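Local coordinates for protein 2-aminomuconate 6-semialdehyde dehydrogenase (Burkholderia cenocepacia, PDB 4U3W) that probably oxidises 2-aminomuconate 6-semialdehyde to the corresponding carboxylate, as a tetrameric member of the aldehyde dehydrogenase family, at residues V291-L295 with L326-A330. Residue numbers count along the deposited sequence, not the author numbering.
Sequences VAGVL and LKEQA
Both segments are regular alpha-helix, each extending beyond its range at both ends, with backbone hydrogen bonds from Leu-295 N to Val-291 O (2.9 Å) and from Ala-330 N to Leu-326 O (2.8 Å). Their axes approach to 9.9 Å and cross at -52°, with N-to-C directions diverging 52° from parallel; 335 Å² is buried between them, both sides summed. The backbones are nearest at the N-terminal ends, Val-291 CA to Leu-326 CA 5.9 Å. Leu-326, in the tp rotamer, leaves its helix sideways but brings its end across: CD1 sits 3.6 Å from Val-291 O and 3.6 Å from Leu-295 N, against the helical turn that joins them. The same methyl is 4.1 Å from Val-291 CG1 and 4.0 Å from Leu-295 CB, while Leu-326 CD2 reaches Val-294 CG1 at 4.0 Å. These are successive helices of the alpha/beta catalytic domain of the aldehyde dehydrogenase fold: helix 287-299 is the helix of the beta-alpha-beta crossover linking neighbouring parallel strands 277-281 and 309-315, and helix 319-331 follows the latter. Leu-326 also packs on Ile-394, Cys-414 and Ile-416 of strands 393-396 and 413-419; Ala-330 shares the contact with Ile-394. Leu-295, also tp, points toward the partner helix; its CD1 lies 3.6 Å from Ala-330 N and 4.1 Å from Ala-330 CB. On the more exposed side, Gln-329 (chi1 m, chi2 t) extends across the groove and makes only van der Waals contacts with 291-295, with NE2 3.6 Å from Val-291 CG1 and OE1 3.8 Å from Leu-295 CD2 and 3.9 Å from Ala-292 CA.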
loop_
_atom_site.group_PDB
_atom_site.type_symbol
_atom_site.label_atom_id
_atom_site.label_comp_id
_atom_site.label_asym_id
_atom_site.label_seq_id
_atom_site.Cartn_x
_atom_site.Cartn_y
_atom_site.Cartn_z
ATOM N N VAL A 291 -18.371 2.624 33.529
ATOM C CA VAL A 291 -19.821 2.803 33.776
ATOM C C VAL A 291 -20.412 3.813 32.805
ATOM O O VAL A 291 -21.408 3.507 32.138
ATOM C CB VAL A 291 -20.145 3.256 35.246
ATOM C CG1 VAL A 291 -21.671 3.521 35.411
ATOM C CG2 VAL A 291 -19.719 2.224 36.268
ATOM N N ALA A 292 -19.793 4.991 32.662
ATOM C CA ALA A 292 -20.283 5.950 31.659
ATOM C C ALA A 292 -20.307 5.383 30.218
ATOM O O ALA A 292 -21.210 5.697 29.418
ATOM C CB ALA A 292 -19.425 7.227 31.671
ATOM N N GLY A 293 -19.287 4.591 29.884
ATOM C CA GLY A 293 -19.149 4.038 28.524
ATOM C C GLY A 293 -20.275 3.038 28.231
ATOM O O GLY A 293 -20.825 3.000 27.113
ATOM N N VAL A 294 -20.565 2.199 29.221
ATOM C CA VAL A 294 -21.644 1.199 29.071
ATOM C C VAL A 294 -23.023 1.854 29.091
ATOM O O VAL A 294 -23.939 1.419 28.352
ATOM C CB VAL A 294 -21.496 0.116 30.174
ATOM C CG1 VAL A 294 -22.797 -0.810 30.279
ATOM C CG2 VAL A 294 -20.252 -0.697 29.880
ATOM N N LEU A 295 -23.187 2.931 29.869
ATOM C CA LEU A 295 -24.426 3.729 29.735
ATOM C C LEU A 295 -24.615 4.154 28.283
ATOM O O LEU A 295 -25.688 3.969 27.669
ATOM C CB LEU A 295 -24.390 4.969 30.630
ATOM C CG LEU A 295 -25.753 5.674 30.819
ATOM C CD1 LEU A 295 -26.587 4.912 31.840
ATOM C CD2 LEU A 295 -25.613 7.140 31.262
ATOM N N LEU A 326 -24.450 1.793 37.413
ATOM C CA LEU A 326 -25.135 1.955 36.127
ATOM C C LEU A 326 -26.617 2.249 36.342
ATOM O O LEU A 326 -27.251 3.011 35.583
ATOM C CB LEU A 326 -24.971 0.702 35.275
ATOM C CG LEU A 326 -25.401 0.873 33.793
ATOM C CD1 LEU A 326 -24.384 1.732 32.994
ATOM C CD2 LEU A 326 -25.580 -0.480 33.161
ATOM N N LYS A 327 -27.181 1.608 37.355
ATOM C CA LYS A 327 -28.601 1.800 37.669
ATOM C C LYS A 327 -28.868 3.278 37.973
ATOM O O LYS A 327 -29.801 3.878 37.437
ATOM C CB LYS A 327 -29.020 0.899 38.846
ATOM C CG LYS A 327 -30.451 1.136 39.341
ATOM C CD LYS A 327 -30.765 0.297 40.593
ATOM C CE LYS A 327 -32.186 0.588 41.074
ATOM N NZ LYS A 327 -32.627 -0.311 42.194
ATOM N N GLU A 328 -28.047 3.852 38.845
ATOM C CA GLU A 328 -28.154 5.267 39.199
ATOM C C GLU A 328 -28.034 6.219 37.985
ATOM O O GLU A 328 -28.825 7.147 37.827
ATOM C CB GLU A 328 -27.100 5.591 40.289
ATOM C CG GLU A 328 -26.990 7.042 40.678
ATOM C CD GLU A 328 -25.954 7.271 41.776
ATOM O OE1 GLU A 328 -25.760 6.371 42.634
ATOM O OE2 GLU A 328 -25.304 8.337 41.756
ATOM N N GLN A 329 -27.078 5.995 37.091
ATOM C CA GLN A 329 -26.984 6.846 35.901
ATOM C C GLN A 329 -28.148 6.640 34.922
ATOM O O GLN A 329 -28.589 7.586 34.223
ATOM C CB GLN A 329 -25.642 6.588 35.179
ATOM C CG GLN A 329 -24.403 6.989 36.066
ATOM C CD GLN A 329 -23.096 7.052 35.271
ATOM O OE1 GLN A 329 -23.100 7.051 34.047
ATOM N NE2 GLN A 329 -21.951 7.078 35.992
ATOM N N ALA A 330 -28.588 5.398 34.806
ATOM C CA ALA A 330 -29.721 5.089 33.906
ATOM C C ALA A 330 -31.008 5.762 34.414
ATOM O O ALA A 330 -31.799 6.275 33.637
ATOM C CB ALA A 330 -29.911 3.566 33.794
#